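Local structure of branched-chain alpha-ketoacid decarboxylase (Lactococcus lactis, 2VBF) at residues A[35-40]-A[197-202]; A[304-309]-A[314-319]. The protein probably decarboxylates branched-chain and aromatic 2-keto acids to aldehydes, using thiamine diphosphate held through a magnesium ion. All coordinates share one frame; numbering follows the deposited sequence. Where two conformers were deposited one is given.

Overall arrangement
The two contacts lie on opposite sides of the chain's centre, their own centres 39 Å apart and their nearest atoms about 21 Å apart, and they share no helix or strand. Interaction 1 is a sparse surface contact, where the end of helix 27-37 in the N-terminal thiamine diphosphate-binding domain meets the loop leading toward helix 212-227; a carboxylate reaches the passing chain. Interaction 2 is partly buried and more extensive, joining two limbs of one loop in the central domain through a phenylalanine ring and two leucines. Neither has a hydrogen bond between its segments, but interaction 2 also borders the second subunit, whereas interaction 1 meets no other chain.

Interaction 1 (A[35-40]-A[197-202])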
loop_
_atom_site.group_PDB
_atom_site.type_symbol
_atom_site.label_atom_id
_atom_site.label_comp_id
_atom_site.label_asym_id
_atom_site.label_seq_id
_atom_site.Cartn_x
_atom_site.Cartn_y
_atom_site.Cartn_z
ATOM N N LEU A 35 5.916 24.287 7.442
ATOM C CA LEU A 35 5.857 23.666 6.115
ATOM C C LEU A 35 5.938 24.713 5.005
ATOM O O LEU A 35 6.650 24.527 4.021
ATOM C CB LEU A 35 4.605 22.791 5.960
ATOM C CG LEU A 35 4.491 21.606 6.921
ATOM C CD1 LEU A 35 3.198 20.850 6.604
ATOM C CD2 LEU A 35 5.720 20.669 6.871
ATOM N N HIS A 36 5.219 25.820 5.162
ATOM C CA HIS A 36 5.338 26.944 4.227
ATOM C C HIS A 36 6.778 27.447 4.101
ATOM O O HIS A 36 7.249 27.710 3.000
ATOM C CB HIS A 36 4.431 28.098 4.643
ATOM C CG HIS A 36 4.654 29.348 3.849
ATOM N ND1 HIS A 36 4.204 29.495 2.555
ATOM C CD2 HIS A 36 5.292 30.502 4.162
ATOM C CE1 HIS A 36 4.549 30.689 2.106
ATOM N NE2 HIS A 36 5.218 31.317 3.058
ATOM N N GLU A 37 7.473 27.581 5.231
ATOM C CA GLU A 37 8.871 28.016 5.229
ATOM C C GLU A 37 9.763 27.091 4.406
ATOM O O GLU A 37 10.745 27.539 3.800
ATOM C CB GLU A 37 9.451 28.045 6.638
ATOM C CG GLU A 37 8.949 29.101 7.570
ATOM C CD GLU A 37 9.670 29.032 8.912
ATOM O OE1 GLU A 37 10.833 28.567 8.953
ATOM O OE2 GLU A 37 9.077 29.445 9.921
ATOM N N LEU A 38 9.434 25.797 4.421
ATOM C CA LEU A 38 10.160 24.795 3.634
ATOM C C LEU A 38 9.852 24.847 2.132
ATOM O O LEU A 38 10.468 24.111 1.357
ATOM C CB LEU A 38 9.867 23.385 4.165
ATOM C CG LEU A 38 10.317 23.062 5.594
ATOM C CD1 LEU A 38 9.826 21.668 6.022
ATOM C CD2 LEU A 38 11.835 23.168 5.725
ATOM N N GLY A 39 8.909 25.700 1.722
ATOM C CA GLY A 39 8.552 25.864 0.316
ATOM C C GLY A 39 7.416 24.973 -0.157
ATOM O O GLY A 39 7.131 24.925 -1.359
ATOM N N ILE A 40 6.772 24.277 0.777
ATOM C CA ILE A 40 5.657 23.390 0.465
ATOM C C ILE A 40 4.388 24.224 0.265
ATOM O O ILE A 40 3.989 24.995 1.143
ATOM C CB ILE A 40 5.436 22.308 1.572
ATOM C CG1 ILE A 40 6.702 21.453 1.747
ATOM C CG2 ILE A 40 4.249 21.394 1.225
ATOM C CD1 ILE A 40 6.719 20.611 3.026
ATOM N N GLU A 197 2.519 29.675 20.111
ATOM C CA GLU A 197 3.020 30.989 19.720
ATOM C C GLU A 197 3.741 30.885 18.374
ATOM O O GLU A 197 4.481 29.931 18.133
ATOM C CB GLU A 197 3.978 31.525 20.785
ATOM N N LYS A 198 3.509 31.860 17.499
ATOM C CA LYS A 198 4.204 31.942 16.217
ATOM C C LYS A 198 5.708 31.759 16.385
ATOM O O LYS A 198 6.270 32.205 17.389
ATOM C CB LYS A 198 3.958 33.301 15.548
ATOM C CG LYS A 198 2.910 33.281 14.457
ATOM C CD LYS A 198 3.039 34.504 13.554
ATOM C CE LYS A 198 2.126 34.396 12.345
ATOM N NZ LYS A 198 2.496 33.232 11.491
ATOM N N PRO A 199 6.369 31.110 15.403
ATOM C CA PRO A 199 7.822 30.964 15.518
ATOM C C PRO A 199 8.559 32.308 15.482
ATOM O O PRO A 199 8.238 33.175 14.670
ATOM C CB PRO A 199 8.210 30.103 14.304
ATOM C CG PRO A 199 6.962 29.663 13.661
ATOM C CD PRO A 199 5.833 30.493 14.176
ATOM N N ALA A 200 9.543 32.460 16.363
ATOM C CA ALA A 200 10.340 33.683 16.441
ATOM C C ALA A 200 11.426 33.720 15.362
ATOM O O ALA A 200 11.686 34.770 14.772
ATOM C CB ALA A 200 10.968 33.812 17.828
ATOM N N LEU A 201 12.052 32.574 15.109
ATOM C CA LEU A 201 13.152 32.486 14.153
ATOM C C LEU A 201 12.860 31.439 13.089
ATOM O O LEU A 201 12.072 30.532 13.316
ATOM C CB LEU A 201 14.445 32.125 14.881
ATOM C CG LEU A 201 14.932 33.115 15.943
ATOM C CD1 LEU A 201 16.240 32.618 16.520
ATOM C CD2 LEU A 201 15.098 34.513 15.372
ATOM N N SER A 202 13.500 31.567 11.931
ATOM C CA SER A 202 13.357 30.580 10.865
ATOM C C SER A 202 14.134 29.309 11.201
ATOM O O SER A 202 15.059 29.334 12.020
ATOM C CB SER A 202 13.827 31.153 9.525
ATOM O OG SER A 202 15.202 31.485 9.563
#
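Glu37 reaches across to Ser202 and Pro199 with the two oxygens of its carboxylate. OE1 of Glu37 lies 3.8 Å from CA of Ser202 and 4.0 Å from its CB, while Glu37 OE2 comes within 4.3 Å of CG on the Pro199 ring. The touch is thus oxygen against carbon at both ends, with no hydrogen bond between the segments. With CG anti to the carbonyl carbon (chi1 -70°) and CD anti to CA (chi2 -178°), the glutamate spans the gap between backbones whose nearest CA atoms, those of Glu37 and Ser202, are 7.6 Å apart.

The polar grip on the carboxylate comes from just outside: Arg34 NH1 forms a salt bridge with Glu37 OE2 and also bonds Leu201 O, so this guanidinium links the helix to the loop, and the Leu203 amide adds a weak bond to OE1. Next to Pro199, Lys198 NZ forms a salt bridge to helix 27-37, with Asp33 OD2. Behind Glu37 the helix ends in a Schellman motif, in which Gly39, at positive phi, bonds through N to His36 O at 2.9 Å and Ile40 N returns to Leu35 O at 3.3 Å.

Pro199 also rests on Tyr30 and Arg34, laying the loop along helix 27-37, while Leu38 packs on helix 165-179 and Leu35 and Ile40 face Ala90 of strand 89-94 in the parallel sheet.

Interaction 2 (A[304-309]-A[314-319]); sequences VKLTDS and FTHHLD
In the central domain, the loop linking neighbouring parallel strands 298-302 and 323-326 folds back on itself; the touching parts of its limbs, 306-308 and 314-318, run 156° apart, nearly antiparallel, and Phe314 and Leu306 bridge them. The Phe314 ring lies against the backbone at Thr307 and Asp308. CA of Asp308 sits over one face, 3.9 Å from the ring centroid and 22° off its normal, a CH-pi contact. CZ of Phe314 approaches the amide nitrogen Asp308 N to 3.4 Å, and Leu306 O lies at the ring edge, in its plane, 4.0 Å from CE1 of Phe314. Phe314 has positive phi, and its CG stands anti to the carbonyl carbon (chi1 -53°), directing the ring toward the opposite limb.

CD1 of Leu306 is its methyl nearest His316, 3.9 Å from NE2 and oblique to the imidazole, while Leu306 CD2, also above the rim of that ring, packs on CD1 of Leu318 at 3.9 Å. Leu318 in turn touches Val293 of helix 287-295.

The carboxylate of Asp308 points away from Phe314. Its OD2 is hydrogen-bonded to NE2 of Gln568 in helix 556-568 and to ND1 of His135 of the second subunit, while OD1 receives a weak bond from Ser309 N; Phe133 of that subunit packs on the Phe314 ring. The side chain of Asp308 lies about 11 Å from a bound thiamine diphosphate. The direct contacts between the limbs are thus apolar and CH-pi in the main, with Thr311 OG1 tying them through hydrogen bonds to Thr307 O and Phe314 N.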
loop_
_atom_site.group_PDB
_atom_site.type_symbol
_atom_site.label_atom_id
_atom_site.label_comp_id
_atom_site.label_asym_id
_atom_site.label_seq_id
_atom_site.Cartn_x
_atom_site.Cartn_y
_atom_site.Cartn_z
ATOM N N VAL A 304 26.992 10.268 -4.687
ATOM C CA VAL A 304 26.793 9.041 -5.461
ATOM C C VAL A 304 26.673 7.801 -4.565
ATOM O O VAL A 304 27.388 7.681 -3.576
ATOM C CB VAL A 304 27.975 8.842 -6.424
ATOM C CG1 VAL A 304 27.900 7.484 -7.111
ATOM C CG2 VAL A 304 28.014 9.974 -7.440
ATOM N N LYS A 305 25.784 6.877 -4.921
ATOM C CA LYS A 305 25.801 5.556 -4.318
ATOM C C LYS A 305 25.771 4.524 -5.425
ATOM O O LYS A 305 24.931 4.596 -6.316
ATOM C CB LYS A 305 24.658 5.327 -3.322
ATOM C CG LYS A 305 24.789 6.161 -2.050
ATOM C CD LYS A 305 23.785 5.749 -0.985
ATOM C CE LYS A 305 23.983 6.524 0.309
ATOM N NZ LYS A 305 23.002 6.152 1.373
ATOM N N LEU A 306 26.691 3.567 -5.331
ATOM C CA LEU A 306 26.862 2.530 -6.327
ATOM C C LEU A 306 25.981 1.322 -6.005
ATOM O O LEU A 306 26.245 0.592 -5.059
ATOM C CB LEU A 306 28.334 2.119 -6.383
ATOM C CG LEU A 306 29.272 3.292 -6.718
ATOM C CD1 LEU A 306 30.725 3.045 -6.223
ATOM C CD2 LEU A 306 29.202 3.583 -8.219
ATOM N N THR A 307 24.928 1.136 -6.799
ATOM C CA THR A 307 23.931 0.079 -6.562
ATOM C C THR A 307 23.905 -0.891 -7.751
ATOM O O THR A 307 24.456 -0.590 -8.812
ATOM C CB THR A 307 22.498 0.662 -6.323
ATOM O OG1 THR A 307 21.912 1.089 -7.561
ATOM C CG2 THR A 307 22.530 1.837 -5.310
ATOM N N ASP A 308 23.240 -2.042 -7.609
ATOM C CA ASP A 308 23.254 -3.024 -8.717
ATOM C C ASP A 308 22.759 -2.446 -10.051
ATOM O O ASP A 308 23.434 -2.571 -11.081
ATOM C CB ASP A 308 22.547 -4.366 -8.365
ATOM C CG ASP A 308 21.067 -4.226 -8.006
ATOM O OD1 ASP A 308 20.569 -3.102 -7.763
ATOM O OD2 ASP A 308 20.391 -5.293 -7.956
ATOM N N SER A 309 21.614 -1.772 -10.033
ATOM C CA SER A 309 20.974 -1.286 -11.270
ATOM C C SER A 309 21.677 -0.078 -11.910
ATOM O O SER A 309 21.431 0.228 -13.082
ATOM C CB SER A 309 19.506 -0.934 -11.015
ATOM O OG SER A 309 18.804 -2.038 -10.469
ATOM N N PHE A 314 27.368 -4.118 -10.588
ATOM C CA PHE A 314 28.639 -3.972 -9.891
ATOM C C PHE A 314 29.842 -4.281 -10.789
ATOM O O PHE A 314 30.831 -4.847 -10.329
ATOM C CB PHE A 314 28.659 -4.848 -8.635
ATOM C CG PHE A 314 27.473 -4.628 -7.716
ATOM C CD1 PHE A 314 27.297 -3.419 -7.068
ATOM C CD2 PHE A 314 26.543 -5.635 -7.499
ATOM C CE1 PHE A 314 26.225 -3.217 -6.202
ATOM C CE2 PHE A 314 25.465 -5.437 -6.633
ATOM C CZ PHE A 314 25.307 -4.223 -5.995
ATOM N N THR A 315 29.759 -3.883 -12.058
ATOM C CA THR A 315 30.869 -4.056 -13.008
ATOM C C THR A 315 31.624 -2.739 -13.279
ATOM O O THR A 315 32.322 -2.615 -14.280
ATOM C CB THR A 315 30.372 -4.644 -14.346
ATOM O OG1 THR A 315 29.337 -3.826 -14.896
ATOM C CG2 THR A 315 29.838 -6.072 -14.154
ATOM N N HIS A 316 31.459 -1.771 -12.380
ATOM C CA HIS A 316 32.195 -0.506 -12.405
ATOM C C HIS A 316 33.665 -0.700 -12.031
ATOM O O HIS A 316 34.032 -1.683 -11.376
ATOM C CB HIS A 316 31.549 0.502 -11.444
ATOM C CG HIS A 316 31.476 0.023 -10.023
ATOM N ND1 HIS A 316 30.673 -1.030 -9.636
ATOM C CD2 HIS A 316 32.099 0.452 -8.900
ATOM C CE1 HIS A 316 30.810 -1.231 -8.338
ATOM N NE2 HIS A 316 31.671 -0.348 -7.867
ATOM N N HIS A 317 34.503 0.234 -12.469
ATOM C CA HIS A 317 35.918 0.253 -12.107
ATOM C C HIS A 317 36.285 1.679 -11.732
ATOM O O HIS A 317 36.696 2.458 -12.579
ATOM C CB HIS A 317 36.780 -0.221 -13.275
ATOM C CG HIS A 317 36.493 -1.622 -13.704
ATOM N ND1 HIS A 317 36.964 -2.722 -13.019
ATOM C CD2 HIS A 317 35.788 -2.106 -14.754
ATOM C CE1 HIS A 317 36.555 -3.823 -13.626
ATOM N NE2 HIS A 317 35.841 -3.477 -14.683
ATOM N N LEU A 318 36.107 2.007 -10.458
ATOM C CA LEU A 318 36.354 3.349 -9.960
ATOM C C LEU A 318 37.368 3.228 -8.833
ATOM O O LEU A 318 37.055 2.711 -7.766
ATOM C CB LEU A 318 35.051 4.004 -9.468
ATOM C CG LEU A 318 33.915 4.131 -10.491
ATOM C CD1 LEU A 318 32.613 4.568 -9.815
ATOM C CD2 LEU A 318 34.302 5.100 -11.619
ATOM N N ASP A 319 38.576 3.723 -9.080
ATOM C CA ASP A 319 39.708 3.536 -8.171
ATOM C C ASP A 319 39.678 4.518 -6.988
ATOM O O ASP A 319 39.937 5.709 -7.138
ATOM C CB ASP A 319 41.012 3.696 -8.966
ATOM C CG ASP A 319 42.240 3.244 -8.205
ATOM O OD1 ASP A 319 42.199 3.082 -6.965
ATOM O OD2 ASP A 319 43.267 3.040 -8.881
#